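Halogenase PltM (Pseudomonas fluorescens, PDB 6BZN) halogenates phenolic substrates as a flavoprotein halogenase, able to work with chloride, bromide and iodide. Local coordinates at residues Pro68-Leu73 with Ser428-Gln432; Ser101-Ile106 with Asn265-Asn271; Glu209-Thr213 with Asp397-Ser401; Leu244-Thr248 with Val260-Asn265; Val419-Gly423 with Tyr467-Phe471. All coordinates share one frame; numbering follows the deposited sequence. Where two conformers were deposited one is given.

Contact 1. Residues Pro68-Leu73 with Ser428-Gln432; sequences PESGFL and SAFLQ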
# COMPACT_ATOMS: atom_id res chain seq x y z
N PRO A 68 0.39 -4.68 -8.94
CA PRO A 68 1.44 -4.81 -9.96
C PRO A 68 2.68 -4.00 -9.61
O PRO A 68 3.78 -4.50 -9.76
CB PRO A 68 0.76 -4.30 -11.24
CG PRO A 68 -0.69 -4.42 -10.99
CD PRO A 68 -0.92 -4.32 -9.51
N GLU A 69 2.49 -2.77 -9.14
CA GLU A 69 3.62 -1.92 -8.79
C GLU A 69 4.44 -2.51 -7.65
O GLU A 69 5.67 -2.54 -7.73
CB GLU A 69 3.16 -0.52 -8.38
CG GLU A 69 2.42 0.24 -9.49
CD GLU A 69 0.91 0.12 -9.42
OE1 GLU A 69 0.39 -0.95 -9.02
OE2 GLU A 69 0.22 1.11 -9.78
N SER A 70 3.77 -2.98 -6.60
CA SER A 70 4.51 -3.50 -5.45
C SER A 70 5.33 -4.73 -5.87
O SER A 70 6.45 -4.91 -5.41
CB SER A 70 3.60 -3.78 -4.25
OG SER A 70 2.77 -4.92 -4.43
N GLY A 71 4.78 -5.56 -6.76
CA GLY A 71 5.49 -6.74 -7.25
C GLY A 71 6.73 -6.37 -8.06
O GLY A 71 7.78 -6.95 -7.87
N PHE A 72 6.60 -5.39 -8.95
CA PHE A 72 7.75 -4.90 -9.72
C PHE A 72 8.80 -4.29 -8.82
O PHE A 72 9.98 -4.51 -9.05
CB PHE A 72 7.34 -3.89 -10.80
CG PHE A 72 6.67 -4.53 -12.00
CD1 PHE A 72 7.34 -5.50 -12.75
CD2 PHE A 72 5.40 -4.13 -12.40
CE1 PHE A 72 6.72 -6.09 -13.85
CE2 PHE A 72 4.79 -4.71 -13.50
CZ PHE A 72 5.44 -5.69 -14.22
N LEU A 73 8.37 -3.56 -7.78
CA LEU A 73 9.30 -2.96 -6.84
C LEU A 73 10.06 -4.00 -6.04
O LEU A 73 11.26 -3.85 -5.81
CB LEU A 73 8.58 -1.97 -5.91
CG LEU A 73 8.09 -0.74 -6.68
CD1 LEU A 73 7.03 -0.01 -5.86
CD2 LEU A 73 9.24 0.17 -7.09
N SER A 428 2.94 0.94 -13.63
CA SER A 428 3.36 -0.45 -13.68
C SER A 428 4.21 -0.74 -14.92
O SER A 428 5.25 -1.36 -14.83
CB SER A 428 2.15 -1.37 -13.65
OG SER A 428 1.41 -1.12 -12.46
N ALA A 429 3.75 -0.26 -16.08
CA ALA A 429 4.51 -0.42 -17.32
C ALA A 429 5.88 0.25 -17.21
O ALA A 429 6.88 -0.32 -17.67
CB ALA A 429 3.73 0.11 -18.52
N PHE A 430 5.93 1.44 -16.61
CA PHE A 430 7.19 2.16 -16.42
C PHE A 430 8.18 1.35 -15.56
O PHE A 430 9.35 1.19 -15.92
CB PHE A 430 7.01 3.55 -15.82
CG PHE A 430 8.23 4.41 -15.94
CD1 PHE A 430 8.43 5.20 -17.08
CD2 PHE A 430 9.20 4.41 -14.95
CE1 PHE A 430 9.56 5.98 -17.21
CE2 PHE A 430 10.35 5.19 -15.08
CZ PHE A 430 10.52 5.97 -16.21
N LEU A 431 7.69 0.83 -14.44
CA LEU A 431 8.52 0.01 -13.56
C LEU A 431 8.97 -1.28 -14.26
O LEU A 431 10.11 -1.70 -14.13
CB LEU A 431 7.79 -0.31 -12.26
CG LEU A 431 7.45 0.86 -11.34
CD1 LEU A 431 6.45 0.41 -10.28
CD2 LEU A 431 8.70 1.46 -10.72
N GLN A 432 8.08 -1.90 -15.03
CA GLN A 432 8.41 -3.12 -15.77
C GLN A 432 9.59 -2.89 -16.72
O GLN A 432 10.47 -3.73 -16.83
CB GLN A 432 7.19 -3.59 -16.56
CG GLN A 432 7.39 -4.90 -17.31
CD GLN A 432 6.09 -5.44 -17.86
OE1 GLN A 432 5.18 -4.68 -18.21
NE2 GLN A 432 5.98 -6.76 -17.93
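F72 lays its ring against the aliphatic part of Q432, whose CB sits 3.9 Å from the centroid of the F72 ring in a CH-pi contact over one face. The two belong to helices 68-81 and 410-441, packed almost parallel: the short segments differ by 14° in direction and their axes come within 9.2 Å. Helix 68-81 lies in the part of the chain related to tryptophan halogenases. Q432 holds CG anti to its backbone N (chi1 -177°) and runs on extended, which carries CG and CD along the ring rim, with the amide turned 45° to the ring plane. Oblique to the same ring, the carbonyl oxygen S428 O lies 3.6 Å from F72 CE2. Deeper in, L431 is wedged between three residues: its CB meets F72 CB at 3.9 Å, CD2 meets L73 CD2, and CD1 approaches E69 CB as the two side chains cross at about a right angle. With an alanine in place of F72, the Q432 chain is likely to lose the ring it lies on, and a gap to open beside L431. No hydrogen bond joins the two segments. E69 bends at chi2 and sends OE2 to S424 and R352, while S428 OG bonds back to S424 O in its own helix. That hydroxyl still packs closely, with S428 OG 3.3 Å from E69 CD and 3.5 Å from P68 CB.

Contact 2. Residues Ser101-Ile106 with Asn265-Asn271; sequences SSACGI and NHPQGTN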
# COMPACT_ATOMS: atom_id res chain seq x y z
N SER A 101 2.98 -22.58 2.83
CA SER A 101 1.68 -22.69 2.18
C SER A 101 0.58 -21.86 2.86
O SER A 101 -0.45 -21.59 2.24
CB SER A 101 1.25 -24.16 2.07
OG SER A 101 1.19 -24.77 3.34
N SER A 102 0.78 -21.44 4.11
CA SER A 102 -0.18 -20.56 4.76
C SER A 102 0.13 -19.06 4.55
O SER A 102 -0.63 -18.21 5.02
CB SER A 102 -0.24 -20.87 6.25
OG SER A 102 -0.78 -22.17 6.47
N ALA A 103 1.19 -18.74 3.81
CA ALA A 103 1.73 -17.37 3.81
C ALA A 103 1.02 -16.39 2.87
O ALA A 103 1.23 -15.18 2.97
CB ALA A 103 3.22 -17.40 3.52
N CYS A 104 0.16 -16.89 1.98
CA CYS A 104 -0.61 -16.00 1.13
C CYS A 104 -1.86 -16.63 0.56
O CYS A 104 -2.03 -17.86 0.53
CB CYS A 104 0.24 -15.46 -0.02
SG CYS A 104 0.63 -16.68 -1.28
N GLY A 105 -2.76 -15.74 0.17
CA GLY A 105 -3.81 -16.04 -0.78
C GLY A 105 -3.42 -15.47 -2.14
O GLY A 105 -2.32 -14.95 -2.34
N ILE A 106 -4.36 -15.53 -3.06
CA ILE A 106 -4.15 -15.10 -4.44
C ILE A 106 -5.07 -13.95 -4.81
O ILE A 106 -6.16 -13.81 -4.24
CB ILE A 106 -4.34 -16.30 -5.40
CG1 ILE A 106 -3.71 -16.03 -6.75
CG2 ILE A 106 -5.80 -16.68 -5.56
CD1 ILE A 106 -3.54 -17.29 -7.58
N ASN A 265 -8.06 -18.92 -0.75
CA ASN A 265 -8.55 -18.97 -2.12
C ASN A 265 -7.51 -19.50 -3.12
O ASN A 265 -7.73 -19.41 -4.33
CB ASN A 265 -9.01 -17.56 -2.55
CG ASN A 265 -7.87 -16.54 -2.57
OD1 ASN A 265 -6.73 -16.84 -2.23
ND2 ASN A 265 -8.21 -15.31 -2.94
N HIS A 266 -6.39 -20.01 -2.60
CA HIS A 266 -5.31 -20.52 -3.43
C HIS A 266 -5.41 -22.05 -3.41
O HIS A 266 -5.49 -22.64 -2.34
CB HIS A 266 -3.95 -20.08 -2.88
CG HIS A 266 -2.81 -20.33 -3.82
ND1 HIS A 266 -2.25 -19.35 -4.61
CD2 HIS A 266 -2.14 -21.47 -4.12
CE1 HIS A 266 -1.28 -19.87 -5.34
NE2 HIS A 266 -1.20 -21.15 -5.07
N PRO A 267 -5.38 -22.70 -4.59
CA PRO A 267 -5.57 -24.16 -4.57
C PRO A 267 -4.49 -24.95 -3.79
O PRO A 267 -4.79 -26.01 -3.26
CB PRO A 267 -5.60 -24.56 -6.06
CG PRO A 267 -5.42 -23.31 -6.85
CD PRO A 267 -5.03 -22.19 -5.93
N GLN A 268 -3.25 -24.47 -3.76
CA GLN A 268 -2.20 -25.01 -2.86
C GLN A 268 -1.96 -24.30 -1.50
O GLN A 268 -1.00 -24.61 -0.80
CB GLN A 268 -0.87 -25.09 -3.62
CG GLN A 268 -0.90 -26.04 -4.81
CD GLN A 268 -0.91 -25.30 -6.13
OE1 GLN A 268 0.06 -24.62 -6.48
NE2 GLN A 268 -2.02 -25.41 -6.87
N GLY A 269 -2.84 -23.38 -1.12
CA GLY A 269 -2.76 -22.68 0.16
C GLY A 269 -3.36 -23.49 1.29
O GLY A 269 -4.20 -24.36 1.05
N THR A 270 -2.90 -23.25 2.51
CA THR A 270 -3.46 -23.89 3.69
C THR A 270 -4.09 -22.92 4.67
O THR A 270 -4.69 -23.35 5.66
CB THR A 270 -2.38 -24.70 4.42
OG1 THR A 270 -1.19 -23.90 4.53
CG2 THR A 270 -2.09 -25.98 3.66
N ASN A 271 -3.99 -21.62 4.43
CA ASN A 271 -4.52 -20.66 5.38
C ASN A 271 -6.04 -20.69 5.31
O ASN A 271 -6.58 -20.74 4.22
CB ASN A 271 -3.98 -19.26 5.06
CG ASN A 271 -4.14 -18.29 6.22
OD1 ASN A 271 -5.19 -18.23 6.86
ND2 ASN A 271 -3.12 -17.51 6.47
O HOH W 1 -2.80 -20.15 2.13
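N265 turns its amide toward the backbone of I106 and uses both ends: OD1 accepts from I106 N at 2.8 Å, nearly straight at 169°, and ND2 gives to I106 O at 2.9 Å, an acceptor tilted out of the amide plane. ND2 also serves F245 O. Beside them the side chains of I106 and H266 stand at about a right angle, the ring presenting its edge so that H266 ND1 is 3.8 Å from I106 CB; no polar partner for this buried nitrogen appears in the model. Strand 104-107 pairs antiparallel with strand 134-138, and the N265 amide occupies its other edge as a neighbouring strand would. The loop makes a type I turn from H266 to G269 and closes on the residues before the strand. T270 OG1 hydrogen-bonds both S101 OG (2.8 Å) and S102 OG (2.6 Å), while T270 N reaches S101 O from 58° above the carbonyl plane. N271, with CG anti to its backbone N (chi1 -163°), sends ND2 to S102 O in that carbonyl's plane at 3.0 Å, OD1 being held by L273 N. A water accepts from N271 N and bonds S101 O and C104 O, bridging the segments.

Contact 3. Residues Glu209-Thr213 with Asp397-Ser401; sequences EGLAT and DQLVS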
# COMPACT_ATOMS: atom_id res chain seq x y z
N GLU A 209 -2.90 18.50 9.16
CA GLU A 209 -3.29 19.73 8.47
C GLU A 209 -3.21 19.50 6.98
O GLU A 209 -2.24 18.91 6.50
CB GLU A 209 -2.36 20.90 8.86
CG GLU A 209 -2.82 22.29 8.39
CD GLU A 209 -2.55 22.61 6.91
OE1 GLU A 209 -3.32 23.43 6.35
OE2 GLU A 209 -1.59 22.08 6.29
N GLY A 210 -4.20 19.98 6.25
CA GLY A 210 -4.19 19.93 4.79
C GLY A 210 -4.61 18.62 4.15
O GLY A 210 -4.63 18.53 2.92
N LEU A 211 -4.95 17.59 4.94
CA LEU A 211 -5.36 16.30 4.37
C LEU A 211 -6.82 16.33 3.98
O LEU A 211 -7.68 16.73 4.77
CB LEU A 211 -5.11 15.14 5.35
CG LEU A 211 -3.64 14.81 5.55
CD1 LEU A 211 -3.48 13.77 6.64
CD2 LEU A 211 -2.99 14.32 4.25
N ALA A 212 -7.10 15.89 2.75
CA ALA A 212 -8.47 15.74 2.25
C ALA A 212 -9.17 14.49 2.77
O ALA A 212 -10.39 14.46 2.82
CB ALA A 212 -8.49 15.74 0.72
N THR A 213 -8.41 13.45 3.14
CA THR A 213 -8.97 12.20 3.60
C THR A 213 -9.00 12.18 5.14
O THR A 213 -7.97 12.42 5.78
CB THR A 213 -8.16 11.01 3.08
OG1 THR A 213 -7.96 11.14 1.67
CG2 THR A 213 -8.87 9.71 3.34
N ASP A 397 -3.45 10.97 -1.16
CA ASP A 397 -4.54 11.74 -0.53
C ASP A 397 -5.59 12.19 -1.56
O ASP A 397 -6.79 12.08 -1.29
CB ASP A 397 -3.98 12.94 0.20
CG ASP A 397 -5.01 13.65 1.09
OD1 ASP A 397 -5.87 12.98 1.71
OD2 ASP A 397 -4.91 14.89 1.20
N GLN A 398 -5.15 12.70 -2.71
CA GLN A 398 -6.10 13.10 -3.76
C GLN A 398 -6.81 11.88 -4.34
O GLN A 398 -8.04 11.86 -4.43
CB GLN A 398 -5.42 13.91 -4.88
CG GLN A 398 -5.14 15.37 -4.52
CD GLN A 398 -6.41 16.20 -4.31
OE1 GLN A 398 -7.27 16.28 -5.19
NE2 GLN A 398 -6.52 16.82 -3.14
N LEU A 399 -6.04 10.84 -4.66
CA LEU A 399 -6.64 9.62 -5.19
C LEU A 399 -7.76 9.09 -4.29
O LEU A 399 -8.87 8.80 -4.77
CB LEU A 399 -5.59 8.54 -5.41
CG LEU A 399 -6.08 7.13 -5.75
CD1 LEU A 399 -6.75 7.10 -7.12
CD2 LEU A 399 -4.95 6.12 -5.68
N VAL A 400 -7.47 8.99 -3.00
CA VAL A 400 -8.37 8.34 -2.07
C VAL A 400 -9.55 9.25 -1.74
O VAL A 400 -10.68 8.79 -1.76
CB VAL A 400 -7.63 7.86 -0.80
CG1 VAL A 400 -8.62 7.45 0.28
CG2 VAL A 400 -6.72 6.69 -1.14
N SER A 401 -9.29 10.51 -1.43
CA SER A 401 -10.38 11.44 -1.12
C SER A 401 -11.38 11.52 -2.29
O SER A 401 -12.59 11.44 -2.09
CB SER A 401 -9.87 12.83 -0.74
OG SER A 401 -9.14 13.44 -1.80
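With CG anti to the backbone N (chi1 -170°), D397 carries its carboxylate to the backbone of A212 and T213, and a chi1 of -50° sets T213 OG1 beside its own backbone N, where hydroxyl and amide can both reach the same oxygen. D397 OD2 takes A212 N on its syn lone pair at 2.9 Å in a nearly straight bond. D397 OD1 takes T213 N on its own syn side at 3.0 Å, a more bent bond, and T213 OG1 on the anti side at 2.8 Å, 24° out of the carboxylate plane. The two successive N-H groups hold the carboxylate's rotation, and the hydroxyl adds a third bond. In the fold, this buried aspartate of helix 383-406 anchors the loop between strands 206-207 and 215-223. Three donors on one carboxylate would be expected to favour its ionised form. Around them carbon groups pack closely: L211 CD2 rests 3.6 Å from D397 OD2, A212 CB lies 3.5 Å from S401 OG, and T213 CG2 makes an apolar contact with V400 CG1 at 3.8 Å, the side chains about at right angles. S401 OG turns back to D397 O at 2.8 Å, arriving on the opposite face of that carbonyl from S401 N. L211 also lies close to Y326, which binds FAD in another structure of this protein, the side chains being about 5 Å apart.

Contact 4. Residues Leu244-Thr248 with Val260-Asn265; sequences LFKST and VIPFNN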
# COMPACT_ATOMS: atom_id res chain seq x y z
N LEU A 244 -14.46 -13.20 -8.02
CA LEU A 244 -14.23 -12.13 -7.05
C LEU A 244 -13.59 -12.69 -5.77
O LEU A 244 -12.85 -11.98 -5.09
CB LEU A 244 -15.49 -11.35 -6.73
CG LEU A 244 -16.38 -10.73 -7.81
CD1 LEU A 244 -16.93 -9.39 -7.33
CD2 LEU A 244 -15.72 -10.57 -9.16
N PHE A 245 -13.85 -13.97 -5.49
CA PHE A 245 -13.16 -14.72 -4.43
C PHE A 245 -11.64 -14.68 -4.58
O PHE A 245 -10.92 -14.60 -3.59
CB PHE A 245 -13.65 -16.18 -4.45
CG PHE A 245 -13.12 -17.05 -3.34
CD1 PHE A 245 -13.18 -16.63 -2.00
CD2 PHE A 245 -12.60 -18.32 -3.61
CE1 PHE A 245 -12.69 -17.44 -0.98
CE2 PHE A 245 -12.13 -19.14 -2.58
CZ PHE A 245 -12.19 -18.70 -1.27
N LYS A 246 -11.17 -14.74 -5.83
CA LYS A 246 -9.77 -14.64 -6.19
C LYS A 246 -9.39 -13.21 -6.58
O LYS A 246 -8.69 -12.98 -7.57
CB LYS A 246 -9.44 -15.62 -7.33
CG LYS A 246 -9.69 -17.09 -7.01
CD LYS A 246 -9.17 -17.98 -8.13
CE LYS A 246 -9.49 -19.46 -7.93
NZ LYS A 246 -8.67 -20.08 -6.85
N SER A 247 -9.84 -12.25 -5.78
CA SER A 247 -9.56 -10.85 -5.99
C SER A 247 -9.56 -10.13 -4.65
O SER A 247 -10.07 -10.65 -3.65
CB SER A 247 -10.64 -10.22 -6.89
OG SER A 247 -11.81 -9.91 -6.16
N THR A 248 -8.99 -8.94 -4.63
CA THR A 248 -9.21 -8.02 -3.53
C THR A 248 -10.55 -7.34 -3.76
O THR A 248 -10.68 -6.49 -4.63
CB THR A 248 -8.11 -6.96 -3.49
OG1 THR A 248 -6.84 -7.62 -3.55
CG2 THR A 248 -8.22 -6.07 -2.25
N VAL A 260 -12.80 -7.62 1.48
CA VAL A 260 -12.78 -9.06 1.66
C VAL A 260 -11.53 -9.55 0.92
O VAL A 260 -11.44 -9.49 -0.31
CB VAL A 260 -14.07 -9.72 1.11
CG1 VAL A 260 -14.06 -11.22 1.37
CG2 VAL A 260 -15.30 -9.08 1.73
N ILE A 261 -10.55 -10.01 1.71
CA ILE A 261 -9.23 -10.36 1.22
C ILE A 261 -8.94 -11.77 1.73
O ILE A 261 -8.38 -11.94 2.82
CB ILE A 261 -8.18 -9.33 1.70
CG1 ILE A 261 -8.43 -8.01 0.98
CG2 ILE A 261 -6.76 -9.77 1.43
CD1 ILE A 261 -7.52 -6.89 1.43
N PRO A 262 -9.32 -12.80 0.95
CA PRO A 262 -9.11 -14.17 1.42
C PRO A 262 -7.67 -14.62 1.39
O PRO A 262 -6.93 -14.27 0.45
CB PRO A 262 -9.92 -15.02 0.43
CG PRO A 262 -10.90 -14.07 -0.15
CD PRO A 262 -10.16 -12.78 -0.26
N PHE A 263 -7.26 -15.38 2.41
CA PHE A 263 -6.02 -16.16 2.33
C PHE A 263 -6.31 -17.62 1.96
O PHE A 263 -5.37 -18.38 1.78
CB PHE A 263 -5.22 -16.10 3.63
CG PHE A 263 -4.94 -14.69 4.10
CD1 PHE A 263 -4.06 -13.88 3.40
CD2 PHE A 263 -5.56 -14.19 5.24
CE1 PHE A 263 -3.80 -12.59 3.84
CE2 PHE A 263 -5.32 -12.90 5.67
CZ PHE A 263 -4.43 -12.11 4.98
N ASN A 264 -7.58 -17.99 1.84
CA ASN A 264 -8.02 -19.39 1.65
C ASN A 264 -8.54 -19.68 0.23
O ASN A 264 -9.35 -20.58 0.04
CB ASN A 264 -9.06 -19.77 2.72
CG ASN A 264 -10.38 -19.05 2.56
OD1 ASN A 264 -10.43 -17.91 2.08
ND2 ASN A 264 -11.46 -19.70 2.96
N ASN A 265 -8.06 -18.92 -0.75
CA ASN A 265 -8.55 -18.97 -2.12
C ASN A 265 -7.51 -19.50 -3.12
O ASN A 265 -7.73 -19.41 -4.33
CB ASN A 265 -9.01 -17.56 -2.55
CG ASN A 265 -7.87 -16.54 -2.57
OD1 ASN A 265 -6.73 -16.84 -2.23
ND2 ASN A 265 -8.21 -15.31 -2.94
O HOH W 2 -12.77 -11.67 -2.17
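F245 places its ring over N265, whose CB lies 3.7 Å from the F245 ring centroid in a CH-pi contact on one face. The N265 side-chain amide also bonds the F245 backbone: ND2 gives an almost straight bond (174°) to F245 O at 2.9 Å, with that oxygen in the amide plane, while OD1 is taken by I106 N. The phenylalanine reaches this place by holding CG anti to its own N (chi1 -175°). P262 CG touches the ring obliquely, 3.9 Å from F245 CD1, and N264 OD1 comes to 3.8 Å from F245 CE1, its amide plane 81° from the ring. K246 runs extended and bends only at its end, bringing NZ to N265 O at 2.8 Å. Replacing F245 with alanine is likely to strip N265 CB of its aromatic face and open a gap beside P262 CG. Further out, T248 CG2 and I261 CG1 lie side by side at 3.8 Å, and T248 touches A65, a residue that binds FAD in another structure of this protein. These residues flank the open end of the beta hairpin of strands 248-253 and 256-262, where V260 still bonds to L249 and a water sits near L244 O and V260 O. The loop leading into the hairpin is held by E229, which accepts from L244 N and F245 N, by S247 OG bonding to L244 O at 2.6 Å, and by H137 holding T248 OG1. The F245 ring, its carbonyl oxygen, the K246 ammonium and I106 N thus give N265 a mixed polar and aromatic grip.

Contact 5. Residues Val419-Gly423 with Tyr467-Phe471; sequences VWLSG and YESLF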
# COMPACT_ATOMS: atom_id res chain seq x y z
N VAL A 419 -9.78 6.41 -14.12
CA VAL A 419 -8.72 7.40 -13.83
C VAL A 419 -7.60 6.73 -13.02
O VAL A 419 -6.42 6.77 -13.40
CB VAL A 419 -9.30 8.64 -13.12
CG1 VAL A 419 -8.20 9.62 -12.71
CG2 VAL A 419 -10.31 9.34 -14.02
N TRP A 420 -7.97 6.04 -11.94
CA TRP A 420 -7.01 5.23 -11.18
C TRP A 420 -6.36 4.15 -12.07
O TRP A 420 -5.13 4.01 -12.09
CB TRP A 420 -7.70 4.55 -9.99
CG TRP A 420 -6.91 3.38 -9.47
CD1 TRP A 420 -5.77 3.42 -8.73
CD2 TRP A 420 -7.19 2.00 -9.70
NE1 TRP A 420 -5.31 2.15 -8.48
CE2 TRP A 420 -6.17 1.26 -9.06
CE3 TRP A 420 -8.20 1.31 -10.38
CZ2 TRP A 420 -6.13 -0.14 -9.09
CZ3 TRP A 420 -8.18 -0.07 -10.40
CH2 TRP A 420 -7.14 -0.78 -9.76
N LEU A 421 -7.17 3.39 -12.79
CA LEU A 421 -6.65 2.25 -13.53
C LEU A 421 -5.63 2.66 -14.58
O LEU A 421 -4.58 2.07 -14.66
CB LEU A 421 -7.77 1.45 -14.19
CG LEU A 421 -7.35 0.15 -14.87
CD1 LEU A 421 -6.90 -0.88 -13.85
CD2 LEU A 421 -8.51 -0.40 -15.69
N SER A 422 -5.96 3.66 -15.40
CA SER A 422 -5.07 4.12 -16.45
C SER A 422 -3.73 4.60 -15.89
O SER A 422 -2.68 4.31 -16.47
CB SER A 422 -5.72 5.20 -17.33
OG SER A 422 -6.13 6.36 -16.61
N GLY A 423 -3.77 5.31 -14.77
CA GLY A 423 -2.56 5.76 -14.11
C GLY A 423 -1.71 4.63 -13.57
O GLY A 423 -0.51 4.56 -13.82
N TYR A 467 -1.05 11.73 -18.60
CA TYR A 467 -1.79 11.10 -17.51
C TYR A 467 -1.94 12.05 -16.33
O TYR A 467 -3.03 12.18 -15.76
CB TYR A 467 -1.20 9.76 -17.01
CG TYR A 467 -2.03 9.33 -15.84
CD1 TYR A 467 -3.31 8.83 -16.05
CD2 TYR A 467 -1.63 9.59 -14.54
CE1 TYR A 467 -4.14 8.53 -14.98
CE2 TYR A 467 -2.46 9.30 -13.46
CZ TYR A 467 -3.71 8.76 -13.69
OH TYR A 467 -4.55 8.46 -12.64
N GLU A 468 -0.87 12.73 -15.95
CA GLU A 468 -0.94 13.59 -14.77
C GLU A 468 -1.86 14.78 -14.98
O GLU A 468 -2.46 15.28 -14.03
CB GLU A 468 0.46 13.97 -14.30
CG GLU A 468 1.34 12.77 -13.94
CD GLU A 468 0.73 11.78 -12.92
OE1 GLU A 468 -0.14 12.17 -12.12
OE2 GLU A 468 1.15 10.59 -12.90
N SER A 469 -2.01 15.21 -16.23
CA SER A 469 -3.05 16.17 -16.62
C SER A 469 -4.46 15.60 -16.39
O SER A 469 -5.34 16.28 -15.82
CB SER A 469 -2.87 16.58 -18.09
OG SER A 469 -3.98 17.36 -18.54
N LEU A 470 -4.69 14.36 -16.82
CA LEU A 470 -5.97 13.69 -16.57
C LEU A 470 -6.25 13.58 -15.07
O LEU A 470 -7.35 13.90 -14.62
CB LEU A 470 -6.03 12.30 -17.22
CG LEU A 470 -7.21 11.40 -16.86
CD1 LEU A 470 -8.54 11.99 -17.29
CD2 LEU A 470 -6.99 10.03 -17.48
N PHE A 471 -5.24 13.14 -14.30
CA PHE A 471 -5.42 12.96 -12.87
C PHE A 471 -5.75 14.28 -12.17
O PHE A 471 -6.71 14.34 -11.43
CB PHE A 471 -4.19 12.31 -12.27
CG PHE A 471 -4.31 12.03 -10.80
CD1 PHE A 471 -4.99 10.93 -10.35
CD2 PHE A 471 -3.73 12.88 -9.86
CE1 PHE A 471 -5.09 10.65 -9.00
CE2 PHE A 471 -3.82 12.62 -8.51
CZ PHE A 471 -4.51 11.51 -8.07
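Two long helices, 410-441 and 465-483, pack antiparallel here, the short segments inclined at 161° with axes 10.2 Å apart, among the helices that end the chain. The key is Y467, whose CG stands anti to the backbone N (chi1 176°), carrying the ring across to the neighbouring helix. Its hydroxyl Y467 OH donates to V419 O at 2.6 Å, from 52° above the carbonyl plane. The acceptor belongs to the helix's own ladder, but G423 N bonds only weakly to it, at 3.3 Å, and the tyrosine supplies a second donor to this carbonyl. G423 gives the ring its seat: G423 CA lies 3.4 Å from the Y467 ring centroid, over one face, a CH-pi contact that depends on glycine, since a CB at this position would clash with Y467 CZ. S422 comes to the ring edge instead, with OG 3.4 Å from Y467 CE1, while that hydroxyl is bonded to R418 O one turn back. L470 CD2 packs against the same S422 OG. Other helices close the surroundings: L470 touches L498 and H502 of helix 488-502, F471 meets L399 of helix 383-406, and W420, turned from this interface, stacks on F350. At the V419 end of the pair the side chains of V419 and F471 stand about at right angles, with V419 CG1 4.2 Å from F471 CD1.

In the fold
Contact 5 is wholly buried and contact 4 largely so, whereas contacts 1, 2 and 3 are only partly buried, and contact 2, its centre about 20 Å from that of the chain, has the most hydroxyl chemistry. Contacts 2 and 4 share N265 and touch, forming one loop-rich region at the edge of the strands, where amide and hydroxyl bonds mix with aromatic packing. The other three gather in the helices: contacts 1 and 5 both use helix 410-441, one in a near-parallel pair held by apolar packing, the other antiparallel with a single hydrogen bond. Contact 3, on helix 383-406, joins contact 5 through L399 lying against F471 and W420, yet it is dominated by a carboxylate gripping loop backbone.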